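Local coordinates for 6-phosphogluconolactonase (Leishmania braziliensis, PDB 3CSS), which probably hydrolyses 6-phosphogluconolactone to 6-phosphogluconate, the second step of the oxidative branch of the pentose phosphate pathway, at residues T115-A126 / F190-R201; L161-T169 / D223-V231. All blocks are in the same frame, centred on the assembly; numbering follows the deposited sequence. Where two conformers were deposited one is given.

Interaction 1: T115-A126 / F190-R201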
loop_
_atom_site.group_PDB
_atom_site.type_symbol
_atom_site.label_atom_id
_atom_site.label_comp_id
_atom_site.label_asym_id
_atom_site.label_seq_id
_atom_site.Cartn_x
_atom_site.Cartn_y
_atom_site.Cartn_z
ATOM N N THR A 115 -15.200 -18.221 1.637
ATOM C CA THR A 115 -15.006 -18.361 0.183
ATOM C C THR A 115 -13.732 -17.706 -0.408
ATOM O O THR A 115 -13.486 -17.807 -1.617
ATOM C CB THR A 115 -16.248 -17.806 -0.576
ATOM O OG1 THR A 115 -16.386 -16.404 -0.315
ATOM C CG2 THR A 115 -17.539 -18.544 -0.157
ATOM N N SER A 116 -12.914 -17.056 0.425
ATOM C CA SER A 116 -11.790 -16.234 -0.070
ATOM C C SER A 116 -10.674 -17.036 -0.753
ATOM O O SER A 116 -9.874 -16.475 -1.495
ATOM C CB SER A 116 -11.208 -15.367 1.065
ATOM O OG SER A 116 -10.646 -16.150 2.103
ATOM N N LYS A 117 -10.614 -18.345 -0.512
ATOM C CA LYS A 117 -9.622 -19.186 -1.187
ATOM C C LYS A 117 -10.154 -19.800 -2.492
ATOM O O LYS A 117 -9.437 -20.520 -3.183
ATOM C CB LYS A 117 -9.101 -20.258 -0.232
ATOM C CG LYS A 117 -8.379 -19.669 0.978
ATOM C CD LYS A 117 -7.731 -20.753 1.819
ATOM C CE LYS A 117 -6.906 -20.154 2.947
ATOM N NZ LYS A 117 -6.495 -21.196 3.941
ATOM N N ASP A 118 -11.400 -19.489 -2.838
ATOM C CA ASP A 118 -12.002 -19.984 -4.069
ATOM C C ASP A 118 -11.817 -18.918 -5.120
ATOM O O ASP A 118 -12.426 -17.859 -5.039
ATOM C CB ASP A 118 -13.488 -20.255 -3.859
ATOM C CG ASP A 118 -14.137 -20.976 -5.036
ATOM O OD1 ASP A 118 -13.648 -20.889 -6.190
ATOM O OD2 ASP A 118 -15.166 -21.630 -4.796
ATOM N N GLU A 119 -10.983 -19.207 -6.113
ATOM C CA GLU A 119 -10.611 -18.213 -7.107
ATOM C C GLU A 119 -11.821 -17.595 -7.793
ATOM O O GLU A 119 -11.883 -16.381 -7.949
ATOM C CB GLU A 119 -9.654 -18.828 -8.130
ATOM C CG GLU A 119 -9.237 -17.892 -9.230
ATOM C CD GLU A 119 -8.132 -18.467 -10.089
ATOM O OE1 GLU A 119 -7.617 -19.566 -9.764
ATOM O OE2 GLU A 119 -7.791 -17.822 -11.100
ATOM N N LYS A 120 -12.784 -18.421 -8.200
ATOM C CA LYS A 120 -13.986 -17.889 -8.840
ATOM C C LYS A 120 -15.020 -17.459 -7.794
ATOM O O LYS A 120 -15.500 -16.315 -7.812
ATOM C CB LYS A 120 -14.602 -18.910 -9.800
ATOM C CG LYS A 120 -15.562 -18.279 -10.814
ATOM C CD LYS A 120 -16.812 -19.134 -11.041
ATOM C CE LYS A 120 -17.770 -18.467 -12.029
ATOM N NZ LYS A 120 -18.994 -19.282 -12.280
ATOM N N GLY A 121 -15.334 -18.371 -6.873
ATOM C CA GLY A 121 -16.453 -18.194 -5.936
ATOM C C GLY A 121 -16.289 -17.124 -4.870
ATOM O O GLY A 121 -17.264 -16.766 -4.203
ATOM N N GLY A 122 -15.067 -16.612 -4.713
ATOM C CA GLY A 122 -14.754 -15.652 -3.647
ATOM C C GLY A 122 -15.133 -14.203 -3.908
ATOM O O GLY A 122 -15.038 -13.363 -3.003
ATOM N N LEU A 123 -15.547 -13.895 -5.134
ATOM C CA LEU A 123 -15.766 -12.508 -5.543
ATOM C C LEU A 123 -16.771 -11.761 -4.664
ATOM O O LEU A 123 -16.502 -10.641 -4.248
ATOM C CB LEU A 123 -16.211 -12.445 -7.008
ATOM C CG LEU A 123 -16.577 -11.057 -7.545
ATOM C CD1 LEU A 123 -15.382 -10.106 -7.509
ATOM C CD2 LEU A 123 -17.142 -11.182 -8.951
ATOM N N ASP A 124 -17.932 -12.368 -4.395
ATOM C CA ASP A 124 -19.020 -11.672 -3.674
ATOM C C ASP A 124 -18.670 -11.333 -2.220
ATOM O O ASP A 124 -18.991 -10.234 -1.716
ATOM C CB ASP A 124 -20.302 -12.508 -3.669
ATOM C CG ASP A 124 -20.984 -12.568 -5.023
ATOM O OD1 ASP A 124 -20.518 -11.924 -5.986
ATOM O OD2 ASP A 124 -22.011 -13.276 -5.111
ATOM N N GLY A 125 -17.992 -12.285 -1.574
ATOM C CA GLY A 125 -17.447 -12.100 -0.235
ATOM C C GLY A 125 -16.364 -11.037 -0.167
ATOM O O GLY A 125 -16.320 -10.262 0.787
ATOM N N ALA A 126 -15.476 -11.011 -1.163
ATOM C CA ALA A 126 -14.456 -9.971 -1.260
ATOM C C ALA A 126 -15.089 -8.573 -1.368
ATOM O O ALA A 126 -14.677 -7.652 -0.676
ATOM C CB ALA A 126 -13.498 -10.253 -2.457
ATOM N N PHE A 190 -8.030 -11.145 -7.177
ATOM C CA PHE A 190 -7.353 -12.405 -6.880
ATOM C C PHE A 190 -5.933 -12.290 -7.474
ATOM O O PHE A 190 -5.731 -11.663 -8.534
ATOM C CB PHE A 190 -8.112 -13.597 -7.501
ATOM C CG PHE A 190 -7.755 -14.921 -6.886
ATOM C CD1 PHE A 190 -8.377 -15.321 -5.710
ATOM C CD2 PHE A 190 -6.788 -15.747 -7.455
ATOM C CE1 PHE A 190 -8.064 -16.520 -5.109
ATOM C CE2 PHE A 190 -6.455 -16.952 -6.866
ATOM C CZ PHE A 190 -7.115 -17.353 -5.690
ATOM N N PRO A 191 -4.933 -12.855 -6.787
ATOM C CA PRO A 191 -3.584 -12.744 -7.328
ATOM C C PRO A 191 -3.408 -13.330 -8.719
ATOM O O PRO A 191 -4.148 -14.224 -9.141
ATOM C CB PRO A 191 -2.701 -13.498 -6.318
ATOM C CG PRO A 191 -3.642 -14.314 -5.518
ATOM C CD PRO A 191 -4.947 -13.571 -5.502
ATOM N N SER A 192 -2.409 -12.800 -9.418
ATOM C CA SER A 192 -2.027 -13.272 -10.733
ATOM C C SER A 192 -1.364 -14.658 -10.588
ATOM O O SER A 192 -1.064 -15.083 -9.459
ATOM C CB SER A 192 -1.062 -12.282 -11.373
ATOM O OG SER A 192 0.194 -12.302 -10.728
ATOM N N PRO A 193 -1.162 -15.377 -11.710
ATOM C CA PRO A 193 -0.676 -16.761 -11.629
ATOM C C PRO A 193 0.612 -17.009 -10.838
ATOM O O PRO A 193 0.723 -18.036 -10.154
ATOM C CB PRO A 193 -0.492 -17.143 -13.092
ATOM C CG PRO A 193 -1.548 -16.382 -13.797
ATOM C CD PRO A 193 -1.565 -15.041 -13.092
ATOM N N THR A 194 1.565 -16.093 -10.929
ATOM C CA THR A 194 2.855 -16.252 -10.234
ATOM C C THR A 194 2.834 -15.860 -8.752
ATOM O O THR A 194 3.809 -16.144 -8.026
ATOM C CB THR A 194 3.945 -15.430 -10.902
ATOM O OG1 THR A 194 3.601 -14.033 -10.838
ATOM C CG2 THR A 194 4.182 -15.916 -12.374
ATOM N N MET A 195 1.753 -15.211 -8.308
ATOM C CA MET A 195 1.725 -14.560 -7.002
ATOM C C MET A 195 0.939 -15.334 -5.958
ATOM O O MET A 195 -0.099 -15.956 -6.265
ATOM C CB MET A 195 1.158 -13.160 -7.150
ATOM C CG MET A 195 2.007 -12.272 -8.060
ATOM S SD MET A 195 3.505 -11.661 -7.227
ATOM C CE MET A 195 4.794 -12.636 -7.976
ATOM N N SER A 196 1.440 -15.265 -4.722
ATOM C CA SER A 196 0.863 -15.971 -3.574
ATOM C C SER A 196 0.794 -15.034 -2.366
ATOM O O SER A 196 1.510 -14.033 -2.309
ATOM C CB SER A 196 1.730 -17.174 -3.237
ATOM O OG SER A 196 1.568 -18.153 -4.230
ATOM N N PRO A 197 -0.062 -15.349 -1.375
ATOM C CA PRO A 197 -0.968 -16.480 -1.238
ATOM C C PRO A 197 -2.176 -16.413 -2.174
ATOM O O PRO A 197 -2.611 -15.316 -2.540
ATOM C CB PRO A 197 -1.412 -16.403 0.235
ATOM C CG PRO A 197 -1.177 -15.038 0.655
ATOM C CD PRO A 197 -0.049 -14.506 -0.168
ATOM N N LYS A 198 -2.701 -17.587 -2.537
ATOM C CA LYS A 198 -3.847 -17.708 -3.427
ATOM C C LYS A 198 -5.141 -17.484 -2.638
ATOM O O LYS A 198 -5.847 -18.430 -2.277
ATOM C CB LYS A 198 -3.883 -19.095 -4.087
ATOM C CG LYS A 198 -2.667 -19.427 -4.946
ATOM C CD LYS A 198 -2.486 -18.425 -6.062
ATOM C CE LYS A 198 -1.357 -18.793 -7.001
ATOM N NZ LYS A 198 -1.189 -17.738 -8.042
ATOM N N VAL A 199 -5.439 -16.222 -2.364
ATOM C CA VAL A 199 -6.605 -15.834 -1.593
ATOM C C VAL A 199 -7.071 -14.491 -2.118
ATOM O O VAL A 199 -6.239 -13.653 -2.528
ATOM C CB VAL A 199 -6.286 -15.710 -0.062
ATOM C CG1 VAL A 199 -5.195 -14.689 0.205
ATOM C CG2 VAL A 199 -7.573 -15.396 0.771
ATOM N N TRP A 200 -8.388 -14.284 -2.115
ATOM C CA TRP A 200 -8.964 -13.000 -2.510
ATOM C C TRP A 200 -8.412 -11.867 -1.659
ATOM O O TRP A 200 -7.989 -12.073 -0.500
ATOM C CB TRP A 200 -10.509 -13.017 -2.485
ATOM C CG TRP A 200 -11.078 -13.560 -3.745
ATOM C CD1 TRP A 200 -11.338 -14.866 -4.034
ATOM C CD2 TRP A 200 -11.431 -12.811 -4.916
ATOM N NE1 TRP A 200 -11.830 -14.976 -5.308
ATOM C CE2 TRP A 200 -11.883 -13.729 -5.878
ATOM C CE3 TRP A 200 -11.409 -11.447 -5.240
ATOM C CZ2 TRP A 200 -12.293 -13.334 -7.149
ATOM C CZ3 TRP A 200 -11.813 -11.057 -6.497
ATOM C CH2 TRP A 200 -12.263 -11.994 -7.434
ATOM N N ARG A 201 -8.394 -10.687 -2.275
ATOM C CA ARG A 201 -7.841 -9.473 -1.693
ATOM C C ARG A 201 -8.829 -8.313 -1.698
ATOM O O ARG A 201 -9.734 -8.226 -2.542
ATOM C CB ARG A 201 -6.575 -8.998 -2.459
ATOM C CG ARG A 201 -5.599 -10.091 -2.870
ATOM C CD ARG A 201 -4.971 -10.767 -1.675
ATOM N NE ARG A 201 -3.973 -11.772 -2.043
ATOM C CZ ARG A 201 -2.693 -11.502 -2.289
ATOM N NH1 ARG A 201 -2.228 -10.271 -2.203
ATOM N NH2 ARG A 201 -1.863 -12.484 -2.621
HETATM O O HOH W 1 -6.829 -20.640 -3.267
#
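Trp200 drives its indole into the turns before helix 123-140, joining them to the loop between antiparallel strands 186-189 and 201-204 of the mixed sheet. NE1 donates a hydrogen bond to Asp118 O at 3.0 Å, almost in the indole plane but with the bond bent (134°), and a weak one to Glu119 O. Lacking a side chain, Gly122 can lay its backbone against one indole face, with CA 3.4 Å from Trp200 NE1. Farther along this side Leu123 CD1 meets CH2 at 3.6 Å, and the small Ala126 fits beside CE3. The opposite face receives Phe190 CD1. The Phe190 ring is covered by Glu119, whose CG stands 3.9 Å from the ring centroid while its carboxylate runs nearly parallel to the ring (3°). With Glu119 CG anti to the backbone N, chi1 178°, and the chain extended, the methylenes pack on the aromatic face.

One backbone bond joins the segments: Trp200 N gives Ser116 O a nearly straight bond of 2.7 Å. Behind this, Asp118 shapes the turn as an Asx motif, OD1 accepting from Gly121 N. A water also links the segments, donating to Lys117 O and Lys198 O at 2.6 Å each.

Interaction 2: L161-T169 / D223-V231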
loop_
_atom_site.group_PDB
_atom_site.type_symbol
_atom_site.label_atom_id
_atom_site.label_comp_id
_atom_site.label_asym_id
_atom_site.label_seq_id
_atom_site.Cartn_x
_atom_site.Cartn_y
_atom_site.Cartn_z
ATOM N N LEU A 161 4.133 1.156 -0.596
ATOM C CA LEU A 161 3.833 0.165 -1.616
ATOM C C LEU A 161 5.033 -0.733 -1.861
ATOM O O LEU A 161 6.158 -0.395 -1.517
ATOM C CB LEU A 161 3.447 0.846 -2.947
ATOM C CG LEU A 161 2.166 1.669 -3.015
ATOM C CD1 LEU A 161 2.137 2.315 -4.398
ATOM C CD2 LEU A 161 0.933 0.804 -2.768
ATOM N N GLY A 162 4.763 -1.901 -2.429
ATOM C CA GLY A 162 5.778 -2.723 -3.026
ATOM C C GLY A 162 5.477 -3.022 -4.470
ATOM O O GLY A 162 4.420 -2.651 -4.981
ATOM N N PHE A 163 6.390 -3.731 -5.115
ATOM C CA PHE A 163 6.167 -4.246 -6.464
ATOM C C PHE A 163 6.284 -5.755 -6.425
ATOM O O PHE A 163 7.217 -6.289 -5.819
ATOM C CB PHE A 163 7.230 -3.749 -7.449
ATOM C CG PHE A 163 7.105 -2.303 -7.880
ATOM C CD1 PHE A 163 5.874 -1.654 -7.990
ATOM C CD2 PHE A 163 8.236 -1.620 -8.245
ATOM C CE1 PHE A 163 5.835 -0.330 -8.446
ATOM C CE2 PHE A 163 8.202 -0.331 -8.699
ATOM C CZ PHE A 163 7.002 0.310 -8.813
ATOM N N GLY A 164 5.372 -6.427 -7.106
ATOM C CA GLY A 164 5.560 -7.829 -7.435
ATOM C C GLY A 164 6.317 -8.003 -8.726
ATOM O O GLY A 164 6.343 -7.110 -9.586
ATOM N N SER A 165 6.890 -9.194 -8.893
ATOM C CA SER A 165 7.538 -9.547 -10.164
ATOM C C SER A 165 6.560 -9.587 -11.356
ATOM O O SER A 165 6.992 -9.570 -12.500
ATOM C CB SER A 165 8.264 -10.872 -10.054
ATOM O OG SER A 165 7.331 -11.923 -9.864
ATOM N N ASP A 166 5.265 -9.647 -11.064
ATOM C CA ASP A 166 4.206 -9.562 -12.064
ATOM C C ASP A 166 3.828 -8.122 -12.440
ATOM O O ASP A 166 2.929 -7.911 -13.268
ATOM C CB ASP A 166 2.980 -10.325 -11.577
ATOM C CG ASP A 166 2.276 -9.639 -10.420
ATOM O OD1 ASP A 166 2.926 -8.846 -9.714
ATOM O OD2 ASP A 166 1.054 -9.874 -10.222
ATOM N N GLY A 167 4.471 -7.135 -11.805
ATOM C CA GLY A 167 4.172 -5.723 -12.063
ATOM C C GLY A 167 3.070 -5.120 -11.199
ATOM O O GLY A 167 2.733 -3.944 -11.351
ATOM N N HIS A 168 2.466 -5.916 -10.305
ATOM C CA HIS A 168 1.410 -5.420 -9.439
ATOM C C HIS A 168 1.983 -4.564 -8.301
ATOM O O HIS A 168 3.168 -4.647 -7.972
ATOM C CB HIS A 168 0.533 -6.576 -8.893
ATOM C CG HIS A 168 0.972 -7.130 -7.579
ATOM N ND1 HIS A 168 1.935 -8.108 -7.465
ATOM C CD2 HIS A 168 0.529 -6.891 -6.318
ATOM C CE1 HIS A 168 2.107 -8.414 -6.189
ATOM N NE2 HIS A 168 1.259 -7.697 -5.470
ATOM N N THR A 169 1.110 -3.761 -7.703
ATOM C CA THR A 169 1.400 -3.078 -6.455
ATOM C C THR A 169 0.093 -3.132 -5.633
ATOM O O THR A 169 -0.996 -3.423 -6.179
ATOM C CB THR A 169 1.885 -1.625 -6.696
ATOM O OG1 THR A 169 2.361 -1.048 -5.471
ATOM C CG2 THR A 169 0.782 -0.737 -7.325
ATOM N N ASP A 223 14.165 -9.555 -10.410
ATOM C CA ASP A 223 12.887 -9.893 -11.011
ATOM C C ASP A 223 11.882 -8.752 -11.009
ATOM O O ASP A 223 10.810 -8.890 -11.581
ATOM C CB ASP A 223 12.268 -11.178 -10.422
ATOM C CG ASP A 223 11.929 -11.078 -8.958
ATOM O OD1 ASP A 223 12.152 -10.034 -8.322
ATOM O OD2 ASP A 223 11.444 -12.097 -8.420
ATOM N N LYS A 224 12.220 -7.633 -10.361
ATOM C CA LYS A 224 11.395 -6.429 -10.420
ATOM C C LYS A 224 11.890 -5.378 -11.390
ATOM O O LYS A 224 11.230 -4.324 -11.540
ATOM C CB LYS A 224 11.352 -5.700 -9.081
ATOM C CG LYS A 224 11.350 -6.523 -7.898
ATOM C CD LYS A 224 10.129 -7.206 -7.730
ATOM C CE LYS A 224 10.019 -7.402 -6.239
ATOM N NZ LYS A 224 9.030 -8.337 -5.865
ATOM N N ASN A 225 13.062 -5.602 -11.993
ATOM C CA ASN A 225 13.686 -4.577 -12.825
ATOM C C ASN A 225 12.793 -4.178 -13.995
ATOM O O ASN A 225 12.683 -3.011 -14.299
ATOM C CB ASN A 225 15.064 -5.046 -13.294
ATOM C CG ASN A 225 15.814 -3.987 -14.105
ATOM O OD1 ASN A 225 16.239 -4.255 -15.222
ATOM N ND2 ASN A 225 15.987 -2.794 -13.536
ATOM N N TRP A 226 12.122 -5.138 -14.634
ATOM C CA TRP A 226 11.270 -4.797 -15.768
ATOM C C TRP A 226 10.101 -3.931 -15.335
ATOM O O TRP A 226 9.591 -3.106 -16.103
ATOM C CB TRP A 226 10.763 -6.059 -16.460
ATOM C CG TRP A 226 9.661 -6.838 -15.772
ATOM C CD1 TRP A 226 9.821 -7.867 -14.883
ATOM C CD2 TRP A 226 8.248 -6.662 -15.927
ATOM N NE1 TRP A 226 8.617 -8.343 -14.491
ATOM C CE2 TRP A 226 7.621 -7.628 -15.103
ATOM C CE3 TRP A 226 7.445 -5.774 -16.650
ATOM C CZ2 TRP A 226 6.234 -7.743 -15.002
ATOM C CZ3 TRP A 226 6.074 -5.913 -16.564
ATOM C CH2 TRP A 226 5.484 -6.878 -15.748
ATOM N N VAL A 227 9.661 -4.149 -14.099
ATOM C CA VAL A 227 8.571 -3.349 -13.534
ATOM C C VAL A 227 9.032 -1.912 -13.339
ATOM O O VAL A 227 8.360 -0.947 -13.726
ATOM C CB VAL A 227 8.089 -3.956 -12.195
ATOM C CG1 VAL A 227 6.972 -3.088 -11.602
ATOM C CG2 VAL A 227 7.650 -5.449 -12.391
ATOM N N VAL A 228 10.174 -1.757 -12.688
ATOM C CA VAL A 228 10.724 -0.429 -12.465
ATOM C C VAL A 228 10.925 0.313 -13.800
ATOM O O VAL A 228 10.491 1.463 -13.968
ATOM C CB VAL A 228 12.086 -0.581 -11.724
ATOM C CG1 VAL A 228 12.831 0.747 -11.701
ATOM C CG2 VAL A 228 11.894 -1.097 -10.295
ATOM N N ARG A 229 11.553 -0.339 -14.767
ATOM C CA ARG A 229 11.812 0.333 -16.037
ATOM C C ARG A 229 10.513 0.638 -16.800
ATOM O O ARG A 229 10.431 1.667 -17.504
ATOM C CB ARG A 229 12.825 -0.455 -16.867
ATOM C CG ARG A 229 14.238 -0.279 -16.341
ATOM C CD ARG A 229 15.238 -1.082 -17.119
ATOM N NE ARG A 229 14.937 -2.505 -17.028
ATOM C CZ ARG A 229 14.389 -3.205 -18.011
ATOM N NH1 ARG A 229 14.054 -2.603 -19.145
ATOM N NH2 ARG A 229 14.163 -4.505 -17.846
ATOM N N GLY A 230 9.498 -0.216 -16.631
ATOM C CA GLY A 230 8.195 -0.021 -17.272
ATOM C C GLY A 230 7.383 1.098 -16.647
ATOM O O GLY A 230 6.552 1.723 -17.311
ATOM N N VAL A 231 7.604 1.341 -15.357
ATOM C CA VAL A 231 6.979 2.490 -14.685
ATOM C C VAL A 231 7.669 3.806 -15.066
ATOM O O VAL A 231 7.016 4.839 -15.292
ATOM C CB VAL A 231 6.951 2.289 -13.128
ATOM C CG1 VAL A 231 6.577 3.618 -12.402
ATOM C CG2 VAL A 231 6.008 1.122 -12.728
HETATM O O HOH W 2 7.367 -10.708 -6.492
#
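The glycine-rich loop that follows parallel strand 158-162, running Gly-Phe-Gly-Ser-Asp-Gly-His-Thr from Gly162 to Thr169, packs on helix 225-232 and the 3-10 turn before it. Val227 CG1 stands over one face of the Phe163 ring, 3.9 Å from the centroid, Val228 CG2 lies at the ring edge and Val231 CG2 approaches CZ; two adjacent valines and a third one turn later give the helix a branched apolar surface against the flat ring. On its other flank Val227 has CG2 over the centre of the Trp226 ring and 3.5 Å from Gly167 CA. Gly167 has a positive phi (89°), a conformation natural to glycine, and with hydrogen alone on CA it admits this close packing.

Two side chains hold loop carbonyls. From the 3-10 turn, Lys224 bends at chi2 (-71°), which brings NZ to Phe163 O at 2.7 Å; a water accepts from Ser165 N and, weakly, from the same NZ. From the helix, Trp226 NE1 reaches Ser165 O at 2.8 Å through a bent bond.

Inside the loop, a type I turn closes from Gly167 N to Gly164 O. Asp166 OD1 accepts from His168 N in an Asx turn and also from His168 ND1, at 2.6 Å, on its syn lone pair. That second bond lies in the imidazole plane and fixes the ring rotation, while Phe173 stacks on His168. The whole is a loop at the carboxyl end of a central parallel strand, backed by the helix of the neighbouring beta-alpha-beta unit, as in the glucosamine-6-phosphate isomerase/6-phosphogluconolactonase fold.

In the fold
The two contacts have centres about 21 Å apart, yet they meet through one loop. Both ends of segment 190-201 pack on 115-126, while its middle bend, Ser192 to Met195, reaches the glycine-rich loop of interaction 2. There Ser192 OG lies 2.6 Å from Asp166 OD2, probably hydrogen-bonded, so the carboxylate that accepts from His168 through OD1 is probably steadied through OD2 as well. Met195 adds packing, its SD 3.7 Å from His168 CE1. Interaction 1 thus holds the two ends of this loop against 115-126, and interaction 2 sets 161-169 against helix 225-232. In this family the active site lies at the carboxyl ends of the parallel strands, consistent with the glycine-rich loop bordering it.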